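Local coordinates for putative cytoplasmic protein (Enterobacter cloacae, PDB 4HFL) that probably cleaves amide bonds in bacterial peptidoglycan, acting as the amidase effector Tae4 of a type VI secretion system, at residues Asn26-Lys29 with Glu30-Asn34; Gln47-Asp51 with Ala52-Lys56; Ser64-Leu67 with Asn68-Ile72; Lys96-Ile99 with Ala100-Thr104. One frame throughout, in Å; residues are numbered along the deposited sequence.

Interaction 1 of 4, residues Asn26-Lys29 with Glu30-Asn34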
loop_
_atom_site.group_PDB
_atom_site.type_symbol
_atom_site.label_atom_id
_atom_site.label_comp_id
_atom_site.label_asym_id
_atom_site.label_seq_id
_atom_site.Cartn_x
_atom_site.Cartn_y
_atom_site.Cartn_z
ATOM N N ASN A 26 3.244 7.095 -10.652
ATOM C CA ASN A 26 3.004 8.542 -10.690
ATOM C C ASN A 26 2.111 9.046 -9.555
ATOM O O ASN A 26 2.442 10.041 -8.866
ATOM C CB ASN A 26 2.412 8.948 -12.049
ATOM C CG ASN A 26 3.402 8.791 -13.193
ATOM O OD1 ASN A 26 4.607 8.646 -12.973
ATOM N ND2 ASN A 26 2.896 8.840 -14.429
ATOM N N ARG A 27 0.979 8.368 -9.344
ATOM C CA ARG A 27 0.125 8.743 -8.206
ATOM C C ARG A 27 0.867 8.575 -6.854
ATOM O O ARG A 27 0.816 9.453 -5.944
ATOM C CB ARG A 27 -1.202 7.958 -8.221
ATOM C CG ARG A 27 -2.008 8.036 -9.535
ATOM C CD ARG A 27 -2.704 9.413 -9.774
ATOM N NE ARG A 27 -1.751 10.436 -10.204
ATOM C CZ ARG A 27 -1.221 10.500 -11.421
ATOM N NH1 ARG A 27 -1.553 9.598 -12.341
ATOM N NH2 ARG A 27 -0.348 11.462 -11.715
ATOM N N PHE A 28 1.580 7.457 -6.729
ATOM C CA PHE A 28 2.343 7.222 -5.502
ATOM C C PHE A 28 3.340 8.357 -5.273
ATOM O O PHE A 28 3.452 8.884 -4.158
ATOM C CB PHE A 28 3.071 5.879 -5.514
ATOM C CG PHE A 28 3.558 5.442 -4.139
ATOM C CD1 PHE A 28 2.917 4.425 -3.451
ATOM C CD2 PHE A 28 4.651 6.064 -3.536
ATOM C CE1 PHE A 28 3.360 4.018 -2.181
ATOM C CE2 PHE A 28 5.100 5.666 -2.273
ATOM C CZ PHE A 28 4.459 4.643 -1.605
ATOM N N LYS A 29 4.066 8.726 -6.324
ATOM C CA LYS A 29 4.988 9.847 -6.234
ATOM C C LYS A 29 4.246 11.042 -5.681
ATOM O O LYS A 29 4.756 11.715 -4.778
ATOM C CB LYS A 29 5.607 10.188 -7.600
ATOM C CG LYS A 29 6.878 9.392 -7.925
ATOM C CD LYS A 29 7.728 10.094 -8.994
ATOM C CE LYS A 29 9.191 9.653 -8.918
ATOM N NZ LYS A 29 10.042 10.292 -9.970
ATOM N N GLU A 30 3.033 11.285 -6.189
ATOM C CA GLU A 30 2.234 12.395 -5.649
ATOM C C GLU A 30 2.015 12.302 -4.137
ATOM O O GLU A 30 1.987 13.332 -3.453
ATOM C CB GLU A 30 0.887 12.525 -6.365
ATOM C CG GLU A 30 0.983 13.044 -7.799
ATOM C CD GLU A 30 -0.280 12.778 -8.594
ATOM O OE1 GLU A 30 -1.224 12.167 -8.047
ATOM O OE2 GLU A 30 -0.335 13.180 -9.770
ATOM N N VAL A 31 1.851 11.094 -3.596
ATOM C CA VAL A 31 1.751 11.039 -2.110
ATOM C C VAL A 31 2.959 10.512 -1.292
ATOM O O VAL A 31 2.794 10.096 -0.139
ATOM C CB VAL A 31 0.459 10.324 -1.624
ATOM C CG1 VAL A 31 -0.752 11.161 -1.935
ATOM C CG2 VAL A 31 0.338 8.949 -2.272
ATOM N N ASN A 32 4.164 10.534 -1.860
ATOM C CA ASN A 32 5.332 10.002 -1.158
ATOM C C ASN A 32 5.925 10.989 -0.153
ATOM O O ASN A 32 7.100 11.357 -0.241
ATOM C CB ASN A 32 6.419 9.544 -2.133
ATOM C CG ASN A 32 7.504 8.726 -1.450
ATOM O OD1 ASN A 32 7.284 8.166 -0.372
ATOM N ND2 ASN A 32 8.687 8.664 -2.064
ATOM N N VAL A 33 5.106 11.420 0.799
ATOM C CA VAL A 33 5.600 12.247 1.897
ATOM C C VAL A 33 5.178 11.627 3.224
ATOM O O VAL A 33 4.398 10.669 3.238
ATOM C CB VAL A 33 5.080 13.684 1.785
ATOM C CG1 VAL A 33 5.749 14.396 0.622
ATOM C CG2 VAL A 33 3.580 13.684 1.608
ATOM N N ASN A 34 5.696 12.155 4.334
ATOM C CA ASN A 34 5.324 11.658 5.661
ATOM C C ASN A 34 3.823 11.818 5.935
ATOM O O ASN A 34 3.150 12.630 5.276
ATOM C CB ASN A 34 6.156 12.336 6.763
ATOM C CG ASN A 34 5.904 13.843 6.865
ATOM O OD1 ASN A 34 4.782 14.280 7.132
ATOM N ND2 ASN A 34 6.964 14.639 6.694
#
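R27 NH2 and E30 OE2 form the shortest bond of a salt bridge, at 2.6 Å. R27 NE takes the other carboxylate oxygen, E30 OE1, at 2.8 Å with an angle of 166° at the hydrogen. The guanidinium therefore grips side-on, one nitrogen to each oxygen, in a bidentate salt bridge. Both oxygens lie close to the guanidinium plane but are met from above the carboxylate plane, the two planes being turned 45° apart. Bends at chi2 and chi3 of R27 fold its chain back beside E30, and the two side chains point the same way. E30 OE1 also meets Y65 OH of helix 59-69, probably in a hydrogen bond, though the separation is doubtfully short.

This pair sits at the end of helix 21-30. E30 N bonds to N26 O at 3.0 Å, and V31 N bonds to R27 O, also at 3.0 Å. V31 then leaves helical geometry, and N32 is the centre of an inverse gamma turn. N32 N bonds almost straight to K29 O at 3.2 Å. N32 OD1 approaches the edge of the F28 ring, 3.8 Å from F28 CE2. The F28 side chain also packs on M63 and V66 of helix 59-69 and on L144 of strand 138-145.

Interaction 2 of 4, residues Gln47-Asp51 with Ala52-Lys56; sequences QHNID and AGIFK
H48 O accepts a helical bond from A52 N at 2.9 Å. N49 follows, and it meets the loop with both backbone and side chain. N49 O is held by I54 N at 3.0 Å and by F55 N at 3.2 Å, and G53 N adds a weak bond. The bond from F55 N is nearly straight, at 171°. N49 CB sits over the centre of the F55 ring, 3.4 Å from the centroid and within a degree of the normal, a CH-pi contact. With CG anti to the carbonyl carbon (chi1 -66°), the N49 amide passes beyond the ring centre. N49 ND2 comes to 3.1 Å from F55 CZ, and the amide plane is steeply inclined to the ring. On its other branch, N49 OD1 touches I54 CD1.

I50 O receives a weak bond from G53 N. With the bond from I54 N to N49 O, this makes a Schellman motif ending helix 44-52, and G53, with positive phi, is its C-prime residue. The side chain of I50 crosses that of F55 at about a right angle, with I50 CG1 3.9 Å from F55 CB. D51 turns away to a salt bridge with K40.

F55 also stacks with F93. The helix end is thus fixed twice, by backbone bonds converging on one carbonyl and by an aromatic ring laid against N49.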
loop_
_atom_site.group_PDB
_atom_site.type_symbol
_atom_site.label_atom_id
_atom_site.label_comp_id
_atom_site.label_asym_id
_atom_site.label_seq_id
_atom_site.Cartn_x
_atom_site.Cartn_y
_atom_site.Cartn_z
ATOM N N GLN A 47 -7.067 14.154 6.867
ATOM C CA GLN A 47 -6.224 15.153 7.530
ATOM C C GLN A 47 -6.611 15.331 8.987
ATOM O O GLN A 47 -5.748 15.449 9.860
ATOM C CB GLN A 47 -6.286 16.517 6.831
ATOM C CG GLN A 47 -5.727 17.631 7.719
ATOM C CD GLN A 47 -5.466 18.933 6.994
ATOM O OE1 GLN A 47 -5.439 20.002 7.611
ATOM N NE2 GLN A 47 -5.254 18.854 5.688
ATOM N N HIS A 48 -7.914 15.372 9.244
ATOM C CA HIS A 48 -8.401 15.486 10.614
ATOM C C HIS A 48 -7.896 14.346 11.509
ATOM O O HIS A 48 -7.362 14.582 12.610
ATOM C CB HIS A 48 -9.924 15.511 10.616
ATOM C CG HIS A 48 -10.519 15.695 11.973
ATOM N ND1 HIS A 48 -11.385 14.782 12.534
ATOM C CD2 HIS A 48 -10.370 16.686 12.883
ATOM C CE1 HIS A 48 -11.751 15.207 13.731
ATOM N NE2 HIS A 48 -11.148 16.360 13.968
ATOM N N ASN A 49 -8.059 13.109 11.046
ATOM C CA ASN A 49 -7.651 11.964 11.858
ATOM C C ASN A 49 -6.131 11.857 11.972
ATOM O O ASN A 49 -5.607 11.434 13.004
ATOM C CB ASN A 49 -8.281 10.665 11.348
ATOM C CG ASN A 49 -9.790 10.648 11.513
ATOM O OD1 ASN A 49 -10.332 11.266 12.426
ATOM N ND2 ASN A 49 -10.473 9.940 10.626
ATOM N N ILE A 50 -5.425 12.261 10.918
ATOM C CA ILE A 50 -3.967 12.376 10.999
ATOM C C ILE A 50 -3.505 13.401 12.066
ATOM O O ILE A 50 -2.605 13.112 12.857
ATOM C CB ILE A 50 -3.351 12.671 9.611
ATOM C CG1 ILE A 50 -3.333 11.381 8.776
ATOM C CG2 ILE A 50 -1.950 13.247 9.741
ATOM C CD1 ILE A 50 -2.864 11.560 7.358
ATOM N N ASP A 51 -4.136 14.574 12.089
ATOM C CA ASP A 51 -3.807 15.642 13.043
ATOM C C ASP A 51 -4.193 15.278 14.477
ATOM O O ASP A 51 -3.575 15.754 15.430
ATOM C CB ASP A 51 -4.510 16.958 12.666
ATOM C CG ASP A 51 -3.966 17.586 11.388
ATOM O OD1 ASP A 51 -2.859 17.214 10.935
ATOM O OD2 ASP A 51 -4.655 18.475 10.839
ATOM N N ALA A 52 -5.231 14.455 14.625
ATOM C CA ALA A 52 -5.670 14.008 15.952
ATOM C C ALA A 52 -4.722 12.968 16.535
ATOM O O ALA A 52 -4.594 12.843 17.757
ATOM C CB ALA A 52 -7.070 13.444 15.882
ATOM N N GLY A 53 -4.067 12.216 15.655
ATOM C CA GLY A 53 -3.195 11.131 16.074
ATOM C C GLY A 53 -3.885 9.778 16.000
ATOM O O GLY A 53 -3.376 8.782 16.514
ATOM N N ILE A 54 -5.050 9.745 15.358
ATOM C CA ILE A 54 -5.816 8.510 15.199
ATOM C C ILE A 54 -5.281 7.668 14.034
ATOM O O ILE A 54 -5.201 6.439 14.144
ATOM C CB ILE A 54 -7.317 8.806 14.995
ATOM C CG1 ILE A 54 -7.802 9.812 16.043
ATOM C CG2 ILE A 54 -8.134 7.518 15.034
ATOM C CD1 ILE A 54 -9.141 10.453 15.718
ATOM N N PHE A 55 -4.927 8.328 12.924
ATOM C CA PHE A 55 -4.217 7.659 11.827
ATOM C C PHE A 55 -2.733 7.981 11.952
ATOM O O PHE A 55 -2.340 9.144 11.834
ATOM C CB PHE A 55 -4.691 8.134 10.435
ATOM C CG PHE A 55 -6.157 7.905 10.150
ATOM C CD1 PHE A 55 -6.972 7.227 11.043
ATOM C CD2 PHE A 55 -6.719 8.371 8.968
ATOM C CE1 PHE A 55 -8.318 7.043 10.774
ATOM C CE2 PHE A 55 -8.069 8.179 8.692
ATOM C CZ PHE A 55 -8.862 7.510 9.593
ATOM N N LYS A 56 -1.909 6.961 12.176
ATOM C CA LYS A 56 -0.465 7.156 12.304
ATOM C C LYS A 56 0.325 6.480 11.177
ATOM O O LYS A 56 1.538 6.699 11.044
ATOM C CB LYS A 56 0.027 6.651 13.669
ATOM C CG LYS A 56 -0.524 7.427 14.875
ATOM C CD LYS A 56 -0.194 6.694 16.178
ATOM C CE LYS A 56 -0.713 7.443 17.393
ATOM N NZ LYS A 56 -0.582 6.609 18.626
#

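Interaction 3 of 4, residues Ser64-Leu67 with Asn68-Ile72; sequences SYVL and NYCGI
Y65 has CG anti to the backbone N (chi1 170°), whereas Y69 has CG anti to the carbonyl carbon (chi1 -75°). These different choices swing the two rings together one helical turn apart. Y65 CE1 comes to 3.6 Å from Y69 CD2. The centroids are 4.8 Å apart and the planes meet obliquely, at 35°. Y65 O lies in the plane of the Y69 ring, at its edge, 3.4 Å from Y69 CD2. The same oxygen accepts the helical bond from Y69 N at 3.0 Å. Y69 OH is hydrogen-bonded to D87 OD2.

On another side of the turn, L67 O takes two bonds from opposite faces of its carbonyl plane. I72 N is 2.8 Å from L67 O, and C70 N is 3.3 Å from it. G71, with positive phi, lets the chain turn back between these donors. I72 CD1 then comes to 4.0 Å from L67 CD2, an apolar contact. The N68 amide ties the turn to its surroundings, through R90 O and V74 N.

Helix 59-69 packs between helices 21-30 and 95-106. Its packing between two helices is consistent with the papain-like fold expected of a clan CA amidase.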
loop_
_atom_site.group_PDB
_atom_site.type_symbol
_atom_site.label_atom_id
_atom_site.label_comp_id
_atom_site.label_asym_id
_atom_site.label_seq_id
_atom_site.Cartn_x
_atom_site.Cartn_y
_atom_site.Cartn_z
ATOM N N SER A 64 -4.432 3.665 -0.886
ATOM C CA SER A 64 -5.832 3.965 -1.196
ATOM C C SER A 64 -5.907 5.054 -2.247
ATOM O O SER A 64 -6.735 4.977 -3.165
ATOM C CB SER A 64 -6.583 4.406 0.069
ATOM O OG SER A 64 -6.651 3.342 1.011
ATOM N N TYR A 65 -5.054 6.075 -2.124
ATOM C CA TYR A 65 -5.028 7.155 -3.125
ATOM C C TYR A 65 -4.617 6.594 -4.498
ATOM O O TYR A 65 -5.257 6.880 -5.535
ATOM C CB TYR A 65 -4.090 8.291 -2.679
ATOM C CG TYR A 65 -3.817 9.340 -3.745
ATOM C CD1 TYR A 65 -4.671 10.421 -3.917
ATOM C CD2 TYR A 65 -2.700 9.256 -4.572
ATOM C CE1 TYR A 65 -4.433 11.379 -4.883
ATOM C CE2 TYR A 65 -2.457 10.214 -5.557
ATOM C CZ TYR A 65 -3.325 11.273 -5.704
ATOM O OH TYR A 65 -3.096 12.240 -6.674
ATOM N N VAL A 66 -3.558 5.779 -4.503
ATOM C CA VAL A 66 -3.096 5.154 -5.750
ATOM C C VAL A 66 -4.207 4.351 -6.413
ATOM O O VAL A 66 -4.487 4.533 -7.605
ATOM C CB VAL A 66 -1.857 4.242 -5.507
ATOM C CG1 VAL A 66 -1.571 3.365 -6.725
ATOM C CG2 VAL A 66 -0.640 5.097 -5.160
ATOM N N LEU A 67 -4.831 3.457 -5.652
ATOM C CA LEU A 67 -5.898 2.622 -6.208
ATOM C C LEU A 67 -7.075 3.464 -6.691
ATOM O O LEU A 67 -7.606 3.211 -7.761
ATOM C CB LEU A 67 -6.375 1.597 -5.192
ATOM C CG LEU A 67 -5.348 0.521 -4.817
ATOM C CD1 LEU A 67 -5.879 -0.346 -3.702
ATOM C CD2 LEU A 67 -5.034 -0.324 -6.021
ATOM N N ASN A 68 -7.467 4.473 -5.915
ATOM C CA ASN A 68 -8.611 5.317 -6.267
ATOM C C ASN A 68 -8.386 6.028 -7.568
ATOM O O ASN A 68 -9.303 6.151 -8.388
ATOM C CB ASN A 68 -8.882 6.373 -5.172
ATOM C CG ASN A 68 -9.748 5.841 -4.037
ATOM O OD1 ASN A 68 -10.665 5.036 -4.259
ATOM N ND2 ASN A 68 -9.460 6.288 -2.809
ATOM N N TYR A 69 -7.170 6.528 -7.764
ATOM C CA TYR A 69 -6.940 7.331 -8.963
ATOM C C TYR A 69 -6.437 6.533 -10.164
ATOM O O TYR A 69 -6.273 7.075 -11.260
ATOM C CB TYR A 69 -6.091 8.560 -8.634
ATOM C CG TYR A 69 -6.916 9.603 -7.913
ATOM C CD1 TYR A 69 -7.546 10.619 -8.609
ATOM C CD2 TYR A 69 -7.099 9.543 -6.538
ATOM C CE1 TYR A 69 -8.324 11.572 -7.949
ATOM C CE2 TYR A 69 -7.866 10.486 -5.871
ATOM C CZ TYR A 69 -8.475 11.495 -6.581
ATOM O OH TYR A 69 -9.241 12.423 -5.905
ATOM N N CYS A 70 -6.236 5.230 -9.959
ATOM C CA CYS A 70 -5.895 4.323 -11.053
ATOM C C CYS A 70 -7.112 3.491 -11.471
ATOM O O CYS A 70 -7.001 2.576 -12.285
ATOM C CB CYS A 70 -4.728 3.409 -10.657
ATOM S SG CYS A 70 -3.147 4.273 -10.659
ATOM N N GLY A 71 -8.274 3.812 -10.913
ATOM C CA GLY A 71 -9.517 3.207 -11.371
ATOM C C GLY A 71 -9.931 1.957 -10.620
ATOM O O GLY A 71 -10.699 1.151 -11.158
ATOM N N ILE A 72 -9.411 1.785 -9.399
ATOM C CA ILE A 72 -9.911 0.783 -8.470
ATOM C C ILE A 72 -10.450 1.538 -7.253
ATOM O O ILE A 72 -9.703 1.867 -6.320
ATOM C CB ILE A 72 -8.808 -0.229 -8.044
ATOM C CG1 ILE A 72 -8.373 -1.099 -9.238
ATOM C CG2 ILE A 72 -9.282 -1.115 -6.881
ATOM C CD1 ILE A 72 -7.173 -2.002 -8.953
#

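Interaction 4 of 4, residues Lys96-Ile99 with Ala100-Thr104; sequences KDMI and AFLPT
M98 SD touches the side chain of L102 one turn on, 4.1 Å from L102 CG. The M98 chain starts with CG anti to the backbone N (chi1 177°) and then bends twice. This curls the sulfur back over the following turn. The sulfur also lies at the edge of the F101 ring, near its plane, with M98 SD 4.3 Å from F101 CD2. L102 CG lies 3.4 Å from M98 O, so the leucine packs on the backbone as well as on the sulfur.

Three helical bonds set the backbone under these side chains. A100 N reaches K96 O at 2.9 Å. F101 N reaches D97 O, also at 2.9 Å. L102 N reaches M98 O at 3.0 Å. The next bond is missing because P103 has no N-H. Its ring carbon P103 CD instead presses on I99 O at 3.2 Å. This is a proline kink inside helix 95-106, which continues beyond it. Just past the kink, T104 OG1 donates to a lone pair of F101 O at 2.6 Å.

Further out, the F101 ring meets Y80 edge-to-face, and the F101 side chain also rests on P75 and M92. D97 OD2 accepts from A81 N, which ties the helix to the chain before strand 82-84. I99 and L102 lie on I129 of strand 126-133, and I99 also touches T131.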
loop_
_atom_site.group_PDB
_atom_site.type_symbol
_atom_site.label_atom_id
_atom_site.label_comp_id
_atom_site.label_asym_id
_atom_site.label_seq_id
_atom_site.Cartn_x
_atom_site.Cartn_y
_atom_site.Cartn_z
ATOM N N LYS A 96 -3.543 -3.843 7.427
ATOM C CA LYS A 96 -4.079 -5.204 7.299
ATOM C C LYS A 96 -5.269 -5.230 6.335
ATOM O O LYS A 96 -5.476 -6.206 5.596
ATOM C CB LYS A 96 -4.482 -5.739 8.679
ATOM C CG LYS A 96 -5.965 -6.001 8.848
ATOM C CD LYS A 96 -6.459 -5.557 10.224
ATOM C CE LYS A 96 -7.974 -5.716 10.324
ATOM N NZ LYS A 96 -8.542 -5.045 11.524
ATOM N N ASP A 97 -6.032 -4.139 6.327
ATOM C CA ASP A 97 -7.190 -4.016 5.447
ATOM C C ASP A 97 -6.764 -3.855 3.989
ATOM O O ASP A 97 -7.377 -4.429 3.089
ATOM C CB ASP A 97 -8.050 -2.819 5.857
ATOM C CG ASP A 97 -8.747 -3.018 7.196
ATOM O OD1 ASP A 97 -8.851 -4.171 7.668
ATOM O OD2 ASP A 97 -9.213 -2.013 7.766
ATOM N N MET A 98 -5.724 -3.061 3.752
ATOM C CA MET A 98 -5.224 -2.876 2.390
ATOM C C MET A 98 -4.664 -4.209 1.881
ATOM O O MET A 98 -4.926 -4.636 0.739
ATOM C CB MET A 98 -4.147 -1.788 2.377
ATOM C CG MET A 98 -3.490 -1.549 1.021
ATOM S SD MET A 98 -4.671 -1.244 -0.321
ATOM C CE MET A 98 -5.497 0.250 0.258
ATOM N N ILE A 99 -3.914 -4.867 2.765
ATOM C CA ILE A 99 -3.310 -6.163 2.479
ATOM C C ILE A 99 -4.376 -7.197 2.110
ATOM O O ILE A 99 -4.214 -7.934 1.137
ATOM C CB ILE A 99 -2.426 -6.640 3.669
ATOM C CG1 ILE A 99 -1.134 -5.801 3.735
ATOM C CG2 ILE A 99 -2.087 -8.096 3.535
ATOM C CD1 ILE A 99 -0.200 -6.138 4.921
ATOM N N ALA A 100 -5.470 -7.244 2.870
ATOM C CA ALA A 100 -6.588 -8.143 2.543
ATOM C C ALA A 100 -7.311 -7.735 1.256
ATOM O O ALA A 100 -7.749 -8.577 0.476
ATOM C CB ALA A 100 -7.561 -8.209 3.706
ATOM N N PHE A 101 -7.416 -6.429 1.028
ATOM C CA PHE A 101 -8.153 -5.903 -0.104
ATOM C C PHE A 101 -7.505 -6.242 -1.436
ATOM O O PHE A 101 -8.197 -6.588 -2.394
ATOM C CB PHE A 101 -8.280 -4.392 0.025
ATOM C CG PHE A 101 -9.008 -3.741 -1.119
ATOM C CD1 PHE A 101 -10.275 -4.175 -1.492
ATOM C CD2 PHE A 101 -8.436 -2.679 -1.806
ATOM C CE1 PHE A 101 -10.957 -3.565 -2.548
ATOM C CE2 PHE A 101 -9.113 -2.055 -2.862
ATOM C CZ PHE A 101 -10.370 -2.499 -3.231
ATOM N N LEU A 102 -6.182 -6.126 -1.504
ATOM C CA LEU A 102 -5.491 -6.274 -2.788
ATOM C C LEU A 102 -5.809 -7.548 -3.611
ATOM O O LEU A 102 -6.098 -7.446 -4.809
ATOM C CB LEU A 102 -3.981 -6.063 -2.603
ATOM C CG LEU A 102 -3.684 -4.576 -2.402
ATOM C CD1 LEU A 102 -2.282 -4.349 -1.852
ATOM C CD2 LEU A 102 -3.867 -3.845 -3.738
ATOM N N PRO A 103 -5.759 -8.745 -2.994
ATOM C CA PRO A 103 -6.060 -9.907 -3.845
ATOM C C PRO A 103 -7.518 -9.950 -4.346
ATOM O O PRO A 103 -7.791 -10.540 -5.395
ATOM C CB PRO A 103 -5.758 -11.105 -2.931
ATOM C CG PRO A 103 -5.838 -10.567 -1.539
ATOM C CD PRO A 103 -5.332 -9.150 -1.641
ATOM N N THR A 104 -8.438 -9.310 -3.631
ATOM C CA THR A 104 -9.844 -9.351 -4.041
ATOM C C THR A 104 -10.083 -8.563 -5.312
ATOM O O THR A 104 -11.109 -8.746 -5.964
ATOM C CB THR A 104 -10.781 -8.809 -2.949
ATOM O OG1 THR A 104 -10.666 -7.382 -2.885
ATOM C CG2 THR A 104 -10.421 -9.415 -1.589
#

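Interaction 3 is the hub. Its centre is about 12 Å from that of interaction 1 and about 13 Å from that of interaction 4, and it touches both. Toward interaction 1, R27 CD packs 3.7 Å from Y69 CB and F28 N lies 3.6 Å from V66 CG2. Toward interaction 4, L67 CD1 is 3.7 Å from M98 SD and 3.8 Å from F101 CE2. Interactions 1 and 4 do not meet and lie on opposite sides of the chain centre. Interaction 2 stands apart, its nearest atoms about 6 Å from interaction 1. Its tie to interaction 3 runs through helix 59-69, whose I61 is touched by I50 and F55.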